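Local coordinates for structural protein VP1 (Trichodysplasia spinulosa-associated polyomavirus, PDB 4U60) that forms the pentameric building blocks of the polyomavirus capsid and engages sialylated glycolipids such as GM1 through its outer surface, at the interface of chains A and B. Coordinates in Å, arbitrary orientation; residue numbers count along the deposited sequence, not the author numbering. Chains: chain A/B, Structural protein VP1.

Contact 1: the interface of chains A and B. Residues chain A 38-40, 43; chain B 166-168, 171.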
loop_
_atom_site.group_PDB
_atom_site.type_symbol
_atom_site.label_atom_id
_atom_site.label_comp_id
_atom_site.label_asym_id
_atom_site.label_seq_id
_atom_site.Cartn_x
_atom_site.Cartn_y
_atom_site.Cartn_z
ATOM N N GLU A 38 -17.534 12.542 29.995
ATOM C CA GLU A 38 -17.236 13.811 29.308
ATOM C C GLU A 38 -16.969 14.998 30.240
ATOM O O GLU A 38 -16.557 16.067 29.771
ATOM C CB GLU A 38 -18.393 14.162 28.362
ATOM C CG GLU A 38 -19.643 14.547 29.141
ATOM C CD GLU A 38 -20.889 14.785 28.315
ATOM O OE1 GLU A 38 -20.949 14.454 27.141
ATOM O OE2 GLU A 38 -21.860 15.314 28.889
ATOM N N SER A 39 -17.224 14.829 31.544
ATOM C CA SER A 39 -17.016 15.902 32.524
ATOM C C SER A 39 -15.675 15.804 33.250
ATOM O O SER A 39 -15.392 16.625 34.126
ATOM C CB SER A 39 -18.150 15.905 33.565
ATOM O OG SER A 39 -17.943 14.907 34.552
ATOM N N LYS A 40 -14.859 14.809 32.904
ATOM C CA LYS A 40 -13.583 14.585 33.582
ATOM C C LYS A 40 -12.405 14.741 32.626
ATOM O O LYS A 40 -12.566 14.624 31.402
ATOM C CB LYS A 40 -13.567 13.194 34.222
ATOM C CG LYS A 40 -14.556 13.073 35.382
ATOM C CD LYS A 40 -14.348 11.795 36.172
ATOM C CE LYS A 40 -15.373 11.696 37.288
ATOM N NZ LYS A 40 -15.116 10.513 38.160
ATOM N N TYR A 43 -10.928 12.542 29.092
ATOM C CA TYR A 43 -12.043 12.036 28.276
ATOM C C TYR A 43 -11.534 11.699 26.883
ATOM O O TYR A 43 -10.775 12.465 26.291
ATOM C CB TYR A 43 -13.142 13.085 28.126
ATOM C CG TYR A 43 -14.376 12.635 27.365
ATOM C CD1 TYR A 43 -15.005 11.455 27.696
ATOM C CD2 TYR A 43 -14.930 13.400 26.326
ATOM C CE1 TYR A 43 -16.142 11.038 27.058
ATOM C CE2 TYR A 43 -16.080 12.972 25.664
ATOM C CZ TYR A 43 -16.682 11.782 26.057
ATOM O OH TYR A 43 -17.839 11.277 25.494
ATOM N N HIS B 166 -13.792 23.192 27.767
ATOM C CA HIS B 166 -14.467 22.153 28.544
ATOM C C HIS B 166 -13.909 20.777 28.225
ATOM O O HIS B 166 -13.526 20.488 27.099
ATOM C CB HIS B 166 -15.975 22.192 28.292
ATOM C CG HIS B 166 -16.768 21.344 29.230
ATOM N ND1 HIS B 166 -17.285 20.117 28.869
ATOM C CD2 HIS B 166 -17.122 21.536 30.526
ATOM C CE1 HIS B 166 -17.918 19.588 29.898
ATOM N NE2 HIS B 166 -17.857 20.444 30.909
ATOM N N GLN B 167 -13.901 19.919 29.239
ATOM C CA GLN B 167 -13.349 18.569 29.108
ATOM C C GLN B 167 -13.964 17.789 27.952
ATOM O O GLN B 167 -13.309 16.968 27.332
ATOM C CB GLN B 167 -13.551 17.777 30.384
ATOM C CG GLN B 167 -12.945 18.453 31.592
ATOM C CD GLN B 167 -13.982 19.254 32.365
ATOM O OE1 GLN B 167 -14.476 20.327 31.942
ATOM N NE2 GLN B 167 -14.377 18.698 33.457
ATOM N N SER B 168 -15.227 18.048 27.672
ATOM C CA SER B 168 -15.961 17.302 26.636
ATOM C C SER B 168 -15.439 17.523 25.217
ATOM O O SER B 168 -15.775 16.764 24.304
ATOM C CB SER B 168 -17.447 17.642 26.696
ATOM O OG SER B 168 -17.666 19.006 26.371
ATOM N N GLY B 171 -13.775 14.965 22.991
ATOM C CA GLY B 171 -14.657 14.194 22.116
ATOM C C GLY B 171 -15.383 15.183 21.225
ATOM O O GLY B 171 -14.947 16.312 21.056
HETATM O O HOH W 1 -11.307 15.695 29.160
HETATM O O HOH W 2 -16.408 19.000 35.080
#
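B:Gln167 lies against the main chain of A:Glu38 to A:Lys40, its CG anti to its own carbonyl carbon (chi1 -57°) and its chain bent at chi2 (97°); these torsions carry CG along the A:Lys40 carbonyl and bring the terminal amide over A:Ser39 O. Its CB sits between two carbonyl oxygens of chain A, 3.5 Å from both A:Glu38 O and A:Lys40 O. A:Glu38 O also lies near B:Ser168 CB and B:His166 CE1. The modelled 2.4 Å between B:Gln167 NE2 and A:Ser39 O is too short to be trusted, and no hydrogen bond is assigned to it. The amide oxygen OE1 turns back over one face of the B:His166 imidazole, toward its rim.

A:Tyr43 carries its ring anti to the backbone N (chi1 -177°), and the CD2-CE2 side meets the chain B turn, with CE2 4.0 Å from B:Gly171 CA. On one face of this ring sits A:Glu38 CA, so the phenol is backed by its own chain. A:Glu38 CB in turn touches B:Ser168 CB. The B:Ser168 hydroxyl OG is tied to B:His166 ND1 at 2.8 Å, a bond from the second residue of the 3-10 helix back to the histidine just before it, which should help fix the imidazole's rotation.

Two waters bridge the seam. Water 1 contacts A:Lys40 O at 2.8 Å and B:Gln167 O at 3.0 Å, as well as the backbone N of A:Tyr43. Water 2 lies 2.6 Å from B:Gln167 NE2 and 2.8 Å from A:Ser39 O, joining the two groups whose direct approach is doubtful. The patch joins a chain A loop to the 3-10 helix 167-170 of chain B and the residues flanking it, between neighbouring jelly-roll subunits of the pentamer.

Contact 2: the interface of chains A and B. Residues chain A 219-222; chain B 202-205.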
loop_
_atom_site.group_PDB
_atom_site.type_symbol
_atom_site.label_atom_id
_atom_site.label_comp_id
_atom_site.label_asym_id
_atom_site.label_seq_id
_atom_site.Cartn_x
_atom_site.Cartn_y
_atom_site.Cartn_z
ATOM N N PHE A 219 -10.428 11.040 5.840
ATOM C CA PHE A 219 -11.727 11.626 6.138
ATOM C C PHE A 219 -12.248 12.344 4.897
ATOM O O PHE A 219 -11.514 13.048 4.232
ATOM C CB PHE A 219 -11.669 12.551 7.358
ATOM C CG PHE A 219 -10.642 13.661 7.265
ATOM C CD1 PHE A 219 -9.290 13.410 7.520
ATOM C CD2 PHE A 219 -11.017 14.964 6.928
ATOM C CE1 PHE A 219 -8.360 14.426 7.451
ATOM C CE2 PHE A 219 -10.087 15.976 6.837
ATOM C CZ PHE A 219 -8.762 15.720 7.104
ATOM N N THR A 220 -13.515 12.122 4.582
ATOM C CA THR A 220 -14.171 12.738 3.440
ATOM C C THR A 220 -15.663 12.605 3.633
ATOM O O THR A 220 -16.132 11.652 4.274
ATOM C CB THR A 220 -13.761 12.065 2.093
ATOM O OG1 THR A 220 -14.361 12.766 0.991
ATOM C CG2 THR A 220 -14.160 10.571 2.044
ATOM N N ASN A 221 -16.403 13.535 3.037
ATOM C CA ASN A 221 -17.855 13.461 3.027
ATOM C C ASN A 221 -18.428 12.962 1.709
ATOM O O ASN A 221 -19.615 13.180 1.411
ATOM C CB ASN A 221 -18.421 14.816 3.443
ATOM C CG ASN A 221 -18.164 15.917 2.435
ATOM O OD1 ASN A 221 -17.250 15.846 1.599
ATOM N ND2 ASN A 221 -18.969 16.983 2.521
ATOM N N THR A 222 -17.614 12.231 0.938
ATOM C CA THR A 222 -18.003 11.852 -0.422
ATOM C C THR A 222 -18.189 10.352 -0.632
ATOM O O THR A 222 -18.454 9.942 -1.761
ATOM C CB THR A 222 -16.967 12.360 -1.438
ATOM O OG1 THR A 222 -15.689 11.744 -1.188
ATOM C CG2 THR A 222 -16.873 13.886 -1.350
ATOM N N ARG B 202 -17.448 19.783 -0.758
ATOM C CA ARG B 202 -16.777 18.489 -0.774
ATOM C C ARG B 202 -15.414 18.642 -0.134
ATOM O O ARG B 202 -14.678 19.560 -0.478
ATOM C CB ARG B 202 -16.580 17.991 -2.199
ATOM C CG ARG B 202 -17.822 18.045 -3.047
ATOM C CD ARG B 202 -19.008 17.240 -2.518
ATOM N NE ARG B 202 -20.100 17.464 -3.449
ATOM C CZ ARG B 202 -21.216 18.153 -3.215
ATOM N NH1 ARG B 202 -21.525 18.635 -2.008
ATOM N NH2 ARG B 202 -22.079 18.290 -4.206
ATOM N N TYR B 203 -15.076 17.761 0.798
ATOM C CA TYR B 203 -13.742 17.774 1.400
ATOM C C TYR B 203 -13.127 16.382 1.396
ATOM O O TYR B 203 -13.844 15.366 1.419
ATOM C CB TYR B 203 -13.736 18.365 2.821
ATOM C CG TYR B 203 -14.576 17.650 3.849
ATOM C CD1 TYR B 203 -14.097 16.517 4.514
ATOM C CD2 TYR B 203 -15.837 18.105 4.190
ATOM C CE1 TYR B 203 -14.868 15.841 5.437
ATOM C CE2 TYR B 203 -16.605 17.439 5.122
ATOM C CZ TYR B 203 -16.110 16.324 5.756
ATOM O OH TYR B 203 -16.938 15.704 6.671
ATOM N N TYR B 204 -11.799 16.363 1.379
ATOM C CA TYR B 204 -11.016 15.133 1.270
ATOM C C TYR B 204 -9.777 15.325 2.097
ATOM O O TYR B 204 -9.091 16.325 1.910
ATOM C CB TYR B 204 -10.592 14.844 -0.192
ATOM C CG TYR B 204 -11.703 15.020 -1.202
ATOM C CD1 TYR B 204 -12.057 16.294 -1.641
ATOM C CD2 TYR B 204 -12.402 13.944 -1.696
ATOM C CE1 TYR B 204 -13.071 16.497 -2.559
ATOM C CE2 TYR B 204 -13.430 14.127 -2.633
ATOM C CZ TYR B 204 -13.752 15.409 -3.060
ATOM O OH TYR B 204 -14.789 15.622 -3.964
ATOM N N GLY B 205 -9.453 14.357 2.949
ATOM C CA GLY B 205 -8.290 14.497 3.809
ATOM C C GLY B 205 -7.634 13.192 4.183
ATOM O O GLY B 205 -8.260 12.128 4.141
#
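Backbone pairing joins A:Phe219 to B:Gly205, where strand 216-220 of chain A runs antiparallel to strand 201-208 of chain B. A:Phe219 N donates to B:Gly205 O at 3.0 Å, and B:Gly205 N returns a bond to A:Phe219 O at 2.8 Å. The pairing extends to A:Thr220 and B:Tyr204, so the strands pair across the subunit boundary.

Side chains continue the hydrogen bonding where the chain A strand ends. The A:Thr220 hydroxyl OG1, anti to its backbone N (chi1 -176°), donates to B:Tyr203 O at 2.7 Å, in the carbonyl plane. The same oxygen is hydrogen-bonded within chain A to the hydroxyl A:Thr222 OG1 at 2.7 Å, so A:Thr220 OG1 is held between the two. The amide oxygen A:Asn221 OD1 takes a nearly straight bond from B:Tyr203 N (173° at H), with the donor tilted out of the amide plane.

Two aromatic faces are packed across the boundary. The A:Asn221 amide stacks on the B:Tyr203 ring with planes 17° apart, its CG offset toward the rim, so one side chain both caps the backbone N and covers the phenol. B:Gly205 CA lies over one face of the A:Phe219 ring, 3.7 Å from its centroid.

A further apolar contact comes from A:Thr222, which crosses B:Tyr204 at about a right angle, its methyl CG2 3.7 Å from the ring carbon CE2.

Contacts 1 and 2 belong to the same interface between neighbouring VP1 copies, with their C-alpha centres about 27 Å apart, and share no residues. Chain B supplies the 3-10 helix 167-170 to contact 1 and strand 201-208 to contact 2; chain A supplies a loop to the first and the end of strand 216-220 to the second. Water-assisted loop packing thus accompanies direct intersubunit strand pairing along the seam. Both patches take different residues from the two chains, so a copy can present one set to each of its neighbours, consistent with closure of the five-membered ring.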